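Local atomic coordinates of paenibacillus xanthan lyase (Paenibacillus, PDB entry 6F2P), a protein that cleaves the polysaccharide xanthan as a lyase of family 8, probably by beta-elimination as in its relatives. Residues N523-G529 against T545-A551; V34-T38 against T86-L91; R974-V980 against L991-Q996. All blocks are in the same frame, centred on the assembly; numbering follows the deposited sequence.

Overall arrangement
Three contacts follow one another along the single chain, in series, none nesting in or crossing another. Contact 2 comes first: helix 28-46 meets the turn after helix 68-85 in the N-terminal alpha-helical domain, closing a loop of 47 residues rich in helix. Contact 1 closes a much shorter loop of 15 residues, pairing strands 525-527 and 545-550 near one edge of the large sheet of the super-sandwich domain. Contact 3, in the Golvesin C-terminal domain, joins the two strands of a beta hairpin, closing the shortest loop, of 10 residues. The centres of contact 2 and contact 3 are about 120 Å apart. Each contact sits in a different family region, and none touches another.

Contact 1. Residues N523-G529 against T545-A551; sequences NALIVNG and TNYIHLA
Asn528 and Tyr547 meet where two antiparallel strands end their pairing. Strands 525-527 and 545-550 run antiparallel, their N-to-C directions at 167°, and Ile526 with His549 forms a hydrogen-bonded pair in which each backbone N-H reaches the other residue's carbonyl. The side chain of Asn528 extends this pattern. Its CB carries the amide beside the backbone N (chi1 -68°), which turns CG back over the opposing chain, 3.7 Å from Asn546 N. At the tip OD1 accepts twice: from Asn546 N at 2.8 Å, on a lone pair, and from Tyr547 N at 3.1 Å, nearly along the C=O axis. The other branch, ND2, donates to Gly544 O, so both ends of the amide are held and its rotation is fixed. Asn528 CA lies over one face of the Tyr547 ring in a CH-pi contact, 4.0 Å from the ring centroid. At the other end Asn523 ND2 donates to Ala551 O at 2.9 Å, and water 1 bridges Ala524 O and the ring edge of His549 at ND1. On the face bearing Leu525, Val527, Ile548 and Leu550, Leu525 CD1 reaches Ile548 CG2 at 3.6 Å. Leu525, Ile548 and Leu550 also touch Met600 or Leu602 of strand 595-607, which belongs to another sheet: this is the sheet-on-sheet packing of a beta-sandwich, here in the family 8 lyase super-sandwich domain.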
ATOM      1  N   ASN A 523     -12.031  29.333  20.903  1.00 21.81           N
ATOM      2  CA  ASN A 523     -10.783  29.460  20.155  1.00 19.50           C
ATOM      3  C   ASN A 523     -10.976  30.418  18.998  1.00 20.72           C
ATOM      4  O   ASN A 523     -11.938  30.276  18.238  1.00 20.22           O
ATOM      5  CB  ASN A 523     -10.327  28.098  19.638  1.00 15.25           C
ATOM      6  CG  ASN A 523     -10.058  27.119  20.752  1.00 19.89           C
ATOM      7  OD1 ASN A 523     -10.972  26.725  21.477  1.00 24.52           O
ATOM      8  ND2 ASN A 523      -8.796  26.724  20.906  1.00 17.63           N
ATOM      9  N   ALA A 524     -10.100  31.414  18.883  1.00 16.68           N
ATOM     10  CA  ALA A 524     -10.324  32.453  17.885  1.00 16.77           C
ATOM     11  C   ALA A 524     -10.314  31.875  16.464  1.00 19.29           C
ATOM     12  O   ALA A 524      -9.428  31.089  16.100  1.00 18.01           O
ATOM     13  CB  ALA A 524      -9.320  33.563  18.028  1.00 16.20           C
ATOM     14  N   LEU A 525     -11.336  32.231  15.691  1.00 14.90           N
ATOM     15  CA  LEU A 525     -11.401  31.850  14.289  1.00 15.32           C
ATOM     16  C   LEU A 525     -11.248  33.094  13.441  1.00 19.61           C
ATOM     17  O   LEU A 525     -12.168  33.899  13.350  1.00 20.09           O
ATOM     18  CB  LEU A 525     -12.718  31.155  13.958  1.00 12.57           C
ATOM     19  CG  LEU A 525     -12.841  30.708  12.491  1.00 20.63           C
ATOM     20  CD1 LEU A 525     -12.155  29.364  12.232  1.00 19.65           C
ATOM     21  CD2 LEU A 525     -14.289  30.641  12.040  1.00 19.30           C
ATOM     22  N   ILE A 526     -10.082  33.253  12.826  1.00 22.47           N
ATOM     23  CA  ILE A 526      -9.819  34.418  11.999  1.00 19.20           C
ATOM     24  C   ILE A 526      -9.897  34.040  10.534  1.00 21.56           C
ATOM     25  O   ILE A 526      -9.195  33.134  10.088  1.00 29.39           O
ATOM     26  CB  ILE A 526      -8.455  35.035  12.337  1.00 20.48           C
ATOM     27  CG1 ILE A 526      -8.439  35.432  13.812  1.00 18.89           C
ATOM     28  CG2 ILE A 526      -8.182  36.240  11.457  1.00 16.81           C
ATOM     29  CD1 ILE A 526      -7.158  36.041  14.272  1.00 23.64           C
ATOM     30  N   VAL A 527     -10.764  34.726   9.793  1.00 20.79           N
ATOM     31  CA  VAL A 527     -11.012  34.401   8.389  1.00 18.57           C
ATOM     32  C   VAL A 527     -10.704  35.585   7.492  1.00 20.26           C
ATOM     33  O   VAL A 527     -11.227  36.675   7.712  1.00 24.04           O
ATOM     34  CB  VAL A 527     -12.478  34.016   8.168  1.00 19.14           C
ATOM     35  CG1 VAL A 527     -12.734  33.741   6.698  1.00 21.13           C
ATOM     36  CG2 VAL A 527     -12.840  32.824   9.018  1.00 21.31           C
ATOM     37  N   ASN A 528      -9.877  35.362   6.474  1.00 24.71           N
ATOM     38  CA  ASN A 528      -9.372  36.440   5.620  1.00 19.69           C
ATOM     39  C   ASN A 528      -8.870  37.630   6.436  1.00 21.66           C
ATOM     40  O   ASN A 528      -9.123  38.785   6.089  1.00 25.27           O
ATOM     41  CB  ASN A 528     -10.429  36.905   4.607  1.00 17.44           C
ATOM     42  CG  ASN A 528     -10.748  35.854   3.553  1.00 18.17           C
ATOM     43  OD1 ASN A 528     -10.101  34.810   3.473  1.00 19.84           O
ATOM     44  ND2 ASN A 528     -11.751  36.134   2.729  1.00 15.11           N
ATOM     45  N   GLY A 529      -8.196  37.343   7.544  1.00 20.90           N
ATOM     46  CA  GLY A 529      -7.629  38.388   8.375  1.00 23.14           C
ATOM     47  C   GLY A 529      -8.616  39.087   9.288  1.00 25.34           C
ATOM     48  O   GLY A 529      -8.276  40.079   9.932  1.00 30.53           O
ATOM     49  N   THR A 545     -13.614  32.657   0.566  1.00 17.35           N
ATOM     50  CA  THR A 545     -12.667  32.387   1.634  1.00 19.55           C
ATOM     51  C   THR A 545     -11.287  32.097   1.051  1.00 17.90           C
ATOM     52  O   THR A 545     -11.132  31.204   0.207  1.00 12.27           O
ATOM     53  CB  THR A 545     -13.120  31.214   2.508  1.00 15.75           C
ATOM     54  OG1 THR A 545     -14.485  31.411   2.895  1.00 19.09           O
ATOM     55  CG2 THR A 545     -12.236  31.114   3.753  1.00 12.76           C
ATOM     56  N   ASN A 546     -10.292  32.857   1.504  1.00 14.23           N
ATOM     57  CA  ASN A 546      -8.925  32.697   1.024  1.00 17.61           C
ATOM     58  C   ASN A 546      -8.081  31.929   2.020  1.00 19.73           C
ATOM     59  O   ASN A 546      -7.362  30.987   1.672  1.00 17.91           O
ATOM     60  CB  ASN A 546      -8.292  34.060   0.767  1.00 14.44           C
ATOM     61  CG  ASN A 546      -9.000  34.827  -0.317  1.00 16.27           C
ATOM     62  OD1 ASN A 546      -9.475  34.244  -1.297  1.00 17.49           O
ATOM     63  ND2 ASN A 546      -9.088  36.144  -0.150  1.00 21.04           N
ATOM     64  N   TYR A 547      -8.167  32.349   3.271  1.00 17.22           N
ATOM     65  CA  TYR A 547      -7.473  31.648   4.328  1.00 20.46           C
ATOM     66  C   TYR A 547      -8.255  31.724   5.634  1.00 24.24           C
ATOM     67  O   TYR A 547      -9.169  32.537   5.775  1.00 25.54           O
ATOM     68  CB  TYR A 547      -6.042  32.171   4.494  1.00 17.92           C
ATOM     69  CG  TYR A 547      -5.913  33.678   4.577  1.00 22.25           C
ATOM     70  CD1 TYR A 547      -5.884  34.460   3.426  1.00 23.38           C
ATOM     71  CD2 TYR A 547      -5.790  34.318   5.806  1.00 18.82           C
ATOM     72  CE1 TYR A 547      -5.753  35.841   3.500  1.00 27.05           C
ATOM     73  CE2 TYR A 547      -5.659  35.689   5.890  1.00 18.05           C
ATOM     74  CZ  TYR A 547      -5.638  36.450   4.738  1.00 26.65           C
ATOM     75  OH  TYR A 547      -5.504  37.824   4.818  1.00 23.99           O
ATOM     76  N   ILE A 548      -7.897  30.853   6.570  1.00 21.52           N
ATOM     77  CA  ILE A 548      -8.562  30.762   7.856  1.00 20.17           C
ATOM     78  C   ILE A 548      -7.492  30.441   8.890  1.00 22.41           C
ATOM     79  O   ILE A 548      -6.567  29.676   8.612  1.00 17.67           O
ATOM     80  CB  ILE A 548      -9.620  29.630   7.850  1.00 21.65           C
ATOM     81  CG1 ILE A 548     -10.780  29.963   6.915  1.00 18.19           C
ATOM     82  CG2 ILE A 548     -10.168  29.377   9.247  1.00 19.35           C
ATOM     83  CD1 ILE A 548     -11.902  28.948   6.958  1.00 17.31           C
ATOM     84  N   HIS A 549      -7.606  31.024  10.079  1.00 21.17           N
ATOM     85  CA  HIS A 549      -6.727  30.656  11.176  1.00 18.99           C
ATOM     86  C   HIS A 549      -7.564  30.316  12.405  1.00 23.33           C
ATOM     87  O   HIS A 549      -8.389  31.115  12.843  1.00 21.09           O
ATOM     88  CB  HIS A 549      -5.742  31.779  11.490  1.00 16.68           C
ATOM     89  CG  HIS A 549      -4.814  31.469  12.622  1.00 23.76           C
ATOM     90  ND1 HIS A 549      -5.187  31.587  13.944  1.00 24.37           N
ATOM     91  CD2 HIS A 549      -3.528  31.041  12.632  1.00 25.92           C
ATOM     92  CE1 HIS A 549      -4.172  31.248  14.718  1.00 24.44           C
ATOM     93  NE2 HIS A 549      -3.152  30.913  13.948  1.00 22.83           N
ATOM     94  N   LEU A 550      -7.353  29.118  12.941  1.00 21.06           N
ATOM     95  CA  LEU A 550      -8.028  28.669  14.147  1.00 21.27           C
ATOM     96  C   LEU A 550      -6.994  28.497  15.245  1.00 24.08           C
ATOM     97  O   LEU A 550      -6.073  27.692  15.104  1.00 28.24           O
ATOM     98  CB  LEU A 550      -8.740  27.339  13.906  1.00 22.77           C
ATOM     99  CG  LEU A 550      -9.280  26.712  15.198  1.00 23.00           C
ATOM    100  CD1 LEU A 550     -10.253  27.663  15.860  1.00 20.82           C
ATOM    101  CD2 LEU A 550      -9.935  25.352  14.963  1.00 11.69           C
ATOM    102  N   ALA A 551      -7.139  29.244  16.336  1.00 23.36           N
ATOM    103  CA  ALA A 551      -6.124  29.239  17.385  1.00 22.35           C
ATOM    104  C   ALA A 551      -6.216  27.972  18.229  1.00 23.65           C
ATOM    105  O   ALA A 551      -7.306  27.496  18.534  1.00 21.57           O
ATOM    106  CB  ALA A 551      -6.236  30.486  18.252  1.00 18.26           C
TER
HETATM  107  O   HOH W   1      -7.273  32.425  15.320  1.00 19.53           O

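Contact 2. Residues V34-T38 against T86-L91; sequences VNAIT and TYGSSL
A type II beta turn from Thr86 to Ser89, running on at Ser89 into an ST turn in which Ser89 OG accepts from Leu91 N, seats against Val34, Ile37 and Thr38 of helix 28-46. Gly88 occupies a positive-phi position (102°) at which a CB would collide with the carbonyl oxygen of Tyr87. Val34 packs against this turn, its CG1 3.5 Å from Gly88 O, while CG2 slides past Thr86 CG2. The polar link is between hydroxyls: Thr38 OG1 and Ser89 OG are hydrogen-bonded at 2.8 Å. Thr38 OG1 itself donates to Val34 O at 2.9 Å, from above the carbonyl plane, and also accepts from water 2, which in turn takes the N-H of Ser90. Pointing CG2 anti to the backbone N (chi1 -57° for OG1) turns the methyl of Thr38 to Leu91 CD1, 3.9 Å away. Thr86 and Ile37 meet tip to tip through Thr86 OG1 and the CG2 and CD1 methyls of Ile37, yet the hydroxyl's hydrogen bond goes to Leu82 O. Helix 68-85 touches Ile37 and Leu91 through Ala83, and Ile340 of helix 340-351 packs on Val34, Ile37 and Thr86, so the turn is wedged among three helices of the chain.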
ATOM      1  N   VAL A  34      -0.097   1.221  45.210  1.00 23.65           N
ATOM      2  CA  VAL A  34      -0.247   0.352  46.367  1.00 19.50           C
ATOM      3  C   VAL A  34      -1.596   0.572  47.037  1.00 20.33           C
ATOM      4  O   VAL A  34      -2.331  -0.379  47.322  1.00 18.79           O
ATOM      5  CB  VAL A  34       0.873   0.599  47.386  1.00 25.35           C
ATOM      6  CG1 VAL A  34       0.581  -0.128  48.695  1.00 20.14           C
ATOM      7  CG2 VAL A  34       2.205   0.166  46.809  1.00 21.53           C
ATOM      8  N   ASN A  35      -1.924   1.834  47.278  1.00 21.63           N
ATOM      9  CA  ASN A  35      -3.235   2.170  47.802  1.00 20.36           C
ATOM     10  C   ASN A  35      -4.364   1.645  46.909  1.00 21.88           C
ATOM     11  O   ASN A  35      -5.276   0.966  47.388  1.00 23.46           O
ATOM     12  CB  ASN A  35      -3.366   3.676  48.015  1.00 22.60           C
ATOM     13  CG  ASN A  35      -4.802   4.104  48.263  1.00 33.87           C
ATOM     14  OD1 ASN A  35      -5.380   3.806  49.306  1.00 31.21           O
ATOM     15  ND2 ASN A  35      -5.389   4.797  47.292  1.00 41.69           N
ATOM     16  N   ALA A  36      -4.288   1.936  45.614  1.00 22.05           N
ATOM     17  CA  ALA A  36      -5.291   1.462  44.662  1.00 17.04           C
ATOM     18  C   ALA A  36      -5.462  -0.054  44.735  1.00 19.56           C
ATOM     19  O   ALA A  36      -6.590  -0.566  44.734  1.00 21.44           O
ATOM     20  CB  ALA A  36      -4.923   1.885  43.262  1.00 15.61           C
ATOM     21  N   ILE A  37      -4.341  -0.763  44.814  1.00 15.83           N
ATOM     22  CA  ILE A  37      -4.355  -2.217  44.957  1.00 15.90           C
ATOM     23  C   ILE A  37      -5.060  -2.649  46.238  1.00 20.48           C
ATOM     24  O   ILE A  37      -5.895  -3.567  46.227  1.00 19.42           O
ATOM     25  CB  ILE A  37      -2.926  -2.779  44.935  1.00 15.21           C
ATOM     26  CG1 ILE A  37      -2.333  -2.634  43.526  1.00 16.79           C
ATOM     27  CG2 ILE A  37      -2.907  -4.218  45.389  1.00 14.59           C
ATOM     28  CD1 ILE A  37      -0.882  -3.057  43.416  1.00 19.51           C
ATOM     29  N   THR A  38      -4.736  -1.973  47.337  1.00 21.52           N
ATOM     30  CA  THR A  38      -5.322  -2.280  48.640  1.00 15.60           C
ATOM     31  C   THR A  38      -6.833  -2.060  48.639  1.00 19.23           C
ATOM     32  O   THR A  38      -7.606  -2.935  49.049  1.00 20.46           O
ATOM     33  CB  THR A  38      -4.700  -1.417  49.744  1.00 18.31           C
ATOM     34  OG1 THR A  38      -3.275  -1.611  49.769  1.00 16.45           O
ATOM     35  CG2 THR A  38      -5.301  -1.781  51.094  1.00 16.08           C
ATOM     36  N   THR A  86       1.497  -7.581  48.136  1.00 22.01           N
ATOM     37  CA  THR A  86       2.082  -6.309  47.730  1.00 20.95           C
ATOM     38  C   THR A  86       2.814  -5.627  48.881  1.00 25.22           C
ATOM     39  O   THR A  86       2.216  -5.269  49.905  1.00 27.52           O
ATOM     40  CB  THR A  86       1.024  -5.351  47.129  1.00 18.98           C
ATOM     41  OG1 THR A  86       0.537  -5.887  45.896  1.00 17.87           O
ATOM     42  CG2 THR A  86       1.623  -3.976  46.861  1.00 16.09           C
ATOM     43  N   TYR A  87       4.116  -5.465  48.702  1.00 26.06           N
ATOM     44  CA  TYR A  87       4.933  -4.723  49.638  1.00 24.57           C
ATOM     45  C   TYR A  87       4.376  -3.327  49.814  1.00 25.48           C
ATOM     46  O   TYR A  87       4.240  -2.581  48.845  1.00 25.50           O
ATOM     47  CB  TYR A  87       6.360  -4.618  49.115  1.00 22.60           C
ATOM     48  CG  TYR A  87       7.253  -3.813  50.012  1.00 22.75           C
ATOM     49  CD1 TYR A  87       7.689  -4.328  51.222  1.00 24.10           C
ATOM     50  CD2 TYR A  87       7.651  -2.530  49.661  1.00 26.32           C
ATOM     51  CE1 TYR A  87       8.508  -3.594  52.057  1.00 25.74           C
ATOM     52  CE2 TYR A  87       8.475  -1.786  50.492  1.00 24.92           C
ATOM     53  CZ  TYR A  87       8.897  -2.326  51.687  1.00 22.72           C
ATOM     54  OH  TYR A  87       9.709  -1.599  52.517  1.00 28.51           O
ATOM     55  N   GLY A  88       4.055  -2.978  51.054  1.00 25.96           N
ATOM     56  CA  GLY A  88       3.578  -1.646  51.375  1.00 22.37           C
ATOM     57  C   GLY A  88       2.079  -1.611  51.571  1.00 23.61           C
ATOM     58  O   GLY A  88       1.528  -0.626  52.068  1.00 25.35           O
ATOM     59  N   SER A  89       1.413  -2.690  51.175  1.00 20.23           N
ATOM     60  CA  SER A  89      -0.037  -2.767  51.294  1.00 24.03           C
ATOM     61  C   SER A  89      -0.439  -3.041  52.741  1.00 26.85           C
ATOM     62  O   SER A  89       0.149  -3.909  53.404  1.00 25.56           O
ATOM     63  CB  SER A  89      -0.586  -3.870  50.385  1.00 21.22           C
ATOM     64  OG  SER A  89      -1.990  -3.991  50.539  1.00 20.49           O
ATOM     65  N   SER A  90      -1.450  -2.325  53.229  1.00 20.56           N
ATOM     66  CA  SER A  90      -1.899  -2.521  54.606  1.00 22.31           C
ATOM     67  C   SER A  90      -2.556  -3.879  54.768  1.00 19.30           C
ATOM     68  O   SER A  90      -2.888  -4.286  55.874  1.00 28.37           O
ATOM     69  CB  SER A  90      -2.853  -1.409  55.062  1.00 21.56           C
ATOM     70  OG  SER A  90      -4.166  -1.618  54.586  1.00 21.16           O
ATOM     71  N   LEU A  91      -2.734  -4.579  53.655  1.00 19.34           N
ATOM     72  CA  LEU A  91      -3.303  -5.916  53.664  1.00 18.10           C
ATOM     73  C   LEU A  91      -2.244  -6.978  53.425  1.00 20.52           C
ATOM     74  O   LEU A  91      -2.571  -8.158  53.317  1.00 24.77           O
ATOM     75  CB  LEU A  91      -4.370  -6.046  52.582  1.00 19.06           C
ATOM     76  CG  LEU A  91      -5.726  -5.416  52.867  1.00 24.15           C
ATOM     77  CD1 LEU A  91      -6.552  -5.403  51.593  1.00 21.12           C
ATOM     78  CD2 LEU A  91      -6.427  -6.207  53.958  1.00 17.98           C
TER
HETATM   79  O   HOH W   2      -1.747   0.463  51.658  1.00 24.59           O

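Contact 3. Residues R974-V980 against L991-Q996; sequences RATNVPV and LNVNQQ
Strands 978-980 and 991-993 approach to 4.5 Å between axes and run antiparallel at 137°, with Val978-Val993 and Val980-Leu991 as hydrogen-bonded pairs and Pro979-Asn992 as the non-hydrogen-bonded pair between them. Val980 N donates to Leu991 O at 2.8 Å, and beyond the strands a single further backbone bond, Gln995 N to Ala975 O, joins the chains. On the face bearing Val978, Val980, Leu991 and Val993 the contacts between these side chains are apolar. Val993 CG2, lodged between its own backbone N and carbonyl carbon, lies 3.7 Å from both Val978 CB and Val980 CG2, bringing three valines together around one methyl. Leu1005 of strand 1003-1010 touches both Val980 and Val993, and Ile1018 and Ile1020 of strand 1017-1021 meet Val980 and Val978.

At the end away from the hairpin turn, Gln995 crosses Val978 at about a right angle, its flat amide laid against CG2, with OE1 3.6 Å away; its NE2 donates to Val1030 O. Arg974 uses its hydrocarbon part here: CG lies 3.2 Å from Gln995 O, while the chain, bent at chi2 (70°), leads the guanidinium away, and NE makes a weak bond to Ala969 O. Asn994 runs alongside Thr976, its OD1 near Thr976 CG2; the Thr976 hydroxyl bonds to Asn1026 ND2. Gln996 sets CB 3.8 Å from Arg974 CB and CG 3.7 Å from Thr976 CG2. Without that CB and CG, as with a glycine here, Arg974 CB and the Thr976 methyl would probably lose their cover on this side, leaving a gap between the two segments. Chemically, the contact divides in two: backbone bonds and packed valines hold the hairpin, whereas at its open end aliphatic parts of polar residues do the touching and several polar tips are bound by other parts of the domain.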
ATOM      1  N   ARG A 974      10.758   6.146 -75.195  1.00 64.84           N
ATOM      2  CA  ARG A 974      11.622   5.943 -74.037  1.00 58.34           C
ATOM      3  C   ARG A 974      12.959   5.302 -74.410  1.00 57.71           C
ATOM      4  O   ARG A 974      13.053   4.550 -75.385  1.00 53.10           O
ATOM      5  CB  ARG A 974      10.925   5.076 -72.991  1.00 57.82           C
ATOM      6  CG  ARG A 974      10.257   5.850 -71.878  1.00 63.33           C
ATOM      7  CD  ARG A 974       9.042   6.593 -72.382  1.00 72.26           C
ATOM      8  NE  ARG A 974       8.286   7.191 -71.286  1.00 72.60           N
ATOM      9  CZ  ARG A 974       7.312   8.078 -71.454  1.00 70.19           C
ATOM     10  NH1 ARG A 974       6.980   8.476 -72.675  1.00 72.81           N
ATOM     11  NH2 ARG A 974       6.674   8.572 -70.402  1.00 66.68           N
ATOM     12  N   ALA A 975      13.986   5.608 -73.621  1.00 53.42           N
ATOM     13  CA  ALA A 975      15.270   4.926 -73.727  1.00 49.27           C
ATOM     14  C   ALA A 975      15.120   3.452 -73.342  1.00 55.53           C
ATOM     15  O   ALA A 975      14.308   3.102 -72.477  1.00 52.44           O
ATOM     16  CB  ALA A 975      16.304   5.603 -72.845  1.00 41.18           C
ATOM     17  N   THR A 976      15.901   2.594 -73.993  1.00 52.63           N
ATOM     18  CA  THR A 976      15.846   1.154 -73.749  1.00 49.71           C
ATOM     19  C   THR A 976      16.982   0.714 -72.835  1.00 46.60           C
ATOM     20  O   THR A 976      17.030  -0.435 -72.386  1.00 45.69           O
ATOM     21  CB  THR A 976      15.930   0.355 -75.070  1.00 47.76           C
ATOM     22  OG1 THR A 976      17.155   0.665 -75.749  1.00 44.45           O
ATOM     23  CG2 THR A 976      14.773   0.703 -75.977  1.00 45.05           C
ATOM     24  N   ASN A 977      17.895   1.640 -72.562  1.00 44.24           N
ATOM     25  CA  ASN A 977      19.116   1.326 -71.835  1.00 39.22           C
ATOM     26  C   ASN A 977      19.381   2.303 -70.698  1.00 42.26           C
ATOM     27  O   ASN A 977      20.485   2.831 -70.565  1.00 36.78           O
ATOM     28  CB  ASN A 977      20.310   1.287 -72.798  1.00 41.10           C
ATOM     29  CG  ASN A 977      20.495   2.595 -73.558  1.00 45.30           C
ATOM     30  OD1 ASN A 977      19.546   3.355 -73.751  1.00 48.41           O
ATOM     31  ND2 ASN A 977      21.725   2.863 -73.984  1.00 34.61           N
ATOM     32  N   VAL A 978      18.367   2.538 -69.871  1.00 43.30           N
ATOM     33  CA  VAL A 978      18.513   3.460 -68.753  1.00 40.50           C
ATOM     34  C   VAL A 978      19.371   2.837 -67.660  1.00 39.31           C
ATOM     35  O   VAL A 978      18.991   1.815 -67.086  1.00 37.84           O
ATOM     36  CB  VAL A 978      17.148   3.854 -68.172  1.00 43.25           C
ATOM     37  CG1 VAL A 978      17.322   4.897 -67.070  1.00 37.47           C
ATOM     38  CG2 VAL A 978      16.241   4.370 -69.277  1.00 40.19           C
ATOM     39  N   PRO A 979      20.538   3.443 -67.378  1.00 37.59           N
ATOM     40  CA  PRO A 979      21.422   2.932 -66.325  1.00 38.34           C
ATOM     41  C   PRO A 979      20.917   3.304 -64.932  1.00 39.98           C
ATOM     42  O   PRO A 979      20.631   4.473 -64.666  1.00 36.94           O
ATOM     43  CB  PRO A 979      22.755   3.629 -66.616  1.00 36.60           C
ATOM     44  CG  PRO A 979      22.377   4.893 -67.288  1.00 39.09           C
ATOM     45  CD  PRO A 979      21.129   4.596 -68.082  1.00 40.64           C
ATOM     46  N   VAL A 980      20.795   2.307 -64.061  1.00 39.49           N
ATOM     47  CA  VAL A 980      20.335   2.527 -62.695  1.00 37.62           C
ATOM     48  C   VAL A 980      21.348   1.987 -61.693  1.00 34.68           C
ATOM     49  O   VAL A 980      21.724   0.818 -61.753  1.00 34.85           O
ATOM     50  CB  VAL A 980      18.979   1.845 -62.446  1.00 36.52           C
ATOM     51  CG1 VAL A 980      18.498   2.123 -61.027  1.00 34.20           C
ATOM     52  CG2 VAL A 980      17.957   2.320 -63.463  1.00 32.31           C
ATOM     53  N   LEU A 991      22.594  -1.751 -63.289  1.00 27.94           N
ATOM     54  CA  LEU A 991      21.909  -2.470 -64.353  1.00 31.04           C
ATOM     55  C   LEU A 991      21.253  -1.473 -65.289  1.00 34.07           C
ATOM     56  O   LEU A 991      21.098  -0.304 -64.938  1.00 36.92           O
ATOM     57  CB  LEU A 991      20.858  -3.427 -63.789  1.00 31.23           C
ATOM     58  CG  LEU A 991      19.511  -2.868 -63.318  1.00 29.99           C
ATOM     59  CD1 LEU A 991      18.475  -3.975 -63.284  1.00 36.78           C
ATOM     60  CD2 LEU A 991      19.634  -2.227 -61.946  1.00 28.78           C
ATOM     61  N   ASN A 992      20.876  -1.928 -66.480  1.00 34.99           N
ATOM     62  CA  ASN A 992      20.101  -1.099 -67.395  1.00 37.08           C
ATOM     63  C   ASN A 992      18.644  -1.530 -67.385  1.00 37.03           C
ATOM     64  O   ASN A 992      18.350  -2.721 -67.324  1.00 34.93           O
ATOM     65  CB  ASN A 992      20.656  -1.163 -68.826  1.00 33.75           C
ATOM     66  CG  ASN A 992      21.975  -0.427 -68.978  1.00 39.83           C
ATOM     67  OD1 ASN A 992      22.398   0.314 -68.086  1.00 43.90           O
ATOM     68  ND2 ASN A 992      22.629  -0.617 -70.123  1.00 36.57           N
ATOM     69  N   VAL A 993      17.734  -0.563 -67.442  1.00 42.81           N
ATOM     70  CA  VAL A 993      16.308  -0.874 -67.555  1.00 46.15           C
ATOM     71  C   VAL A 993      15.714  -0.366 -68.877  1.00 48.68           C
ATOM     72  O   VAL A 993      16.084   0.707 -69.369  1.00 48.95           O
ATOM     73  CB  VAL A 993      15.492  -0.349 -66.340  1.00 43.34           C
ATOM     74  CG1 VAL A 993      15.874  -1.106 -65.084  1.00 41.64           C
ATOM     75  CG2 VAL A 993      15.704   1.142 -66.138  1.00 37.17           C
ATOM     76  N   ASN A 994      14.806  -1.151 -69.452  1.00 45.84           N
ATOM     77  CA  ASN A 994      14.146  -0.792 -70.705  1.00 43.57           C
ATOM     78  C   ASN A 994      12.799  -0.114 -70.458  1.00 47.42           C
ATOM     79  O   ASN A 994      11.779  -0.783 -70.266  1.00 39.38           O
ATOM     80  CB  ASN A 994      13.969  -2.031 -71.578  1.00 46.20           C
ATOM     81  CG  ASN A 994      13.348  -1.714 -72.917  1.00 46.29           C
ATOM     82  OD1 ASN A 994      13.208  -0.552 -73.286  1.00 48.76           O
ATOM     83  ND2 ASN A 994      12.974  -2.752 -73.659  1.00 39.92           N
ATOM     84  N   GLN A 995      12.808   1.217 -70.480  1.00 51.56           N
ATOM     85  CA  GLN A 995      11.654   2.016 -70.069  1.00 49.71           C
ATOM     86  C   GLN A 995      10.571   2.200 -71.128  1.00 54.77           C
ATOM     87  O   GLN A 995       9.593   2.909 -70.895  1.00 57.51           O
ATOM     88  CB  GLN A 995      12.100   3.384 -69.547  1.00 44.87           C
ATOM     89  CG  GLN A 995      12.603   3.350 -68.123  1.00 45.76           C
ATOM     90  CD  GLN A 995      12.987   4.717 -67.614  1.00 42.86           C
ATOM     91  OE1 GLN A 995      13.020   5.683 -68.371  1.00 48.83           O
ATOM     92  NE2 GLN A 995      13.274   4.812 -66.321  1.00 43.34           N
ATOM     93  N   GLN A 996      10.729   1.579 -72.290  1.00 56.12           N
ATOM     94  CA  GLN A 996       9.628   1.572 -73.246  1.00 62.59           C
ATOM     95  C   GLN A 996       8.819   0.286 -73.081  1.00 58.30           C
ATOM     96  O   GLN A 996       8.406  -0.346 -74.052  1.00 61.96           O
ATOM     97  CB  GLN A 996      10.115   1.779 -74.685  1.00 59.38           C
ATOM     98  CG  GLN A 996      11.123   0.765 -75.180  1.00 54.86           C
ATOM     99  CD  GLN A 996      11.463   0.958 -76.644  1.00 50.54           C
ATOM    100  OE1 GLN A 996      11.827   2.057 -77.074  1.00 42.16           O
ATOM    101  NE2 GLN A 996      11.340  -0.112 -77.423  1.00 47.48           N
TER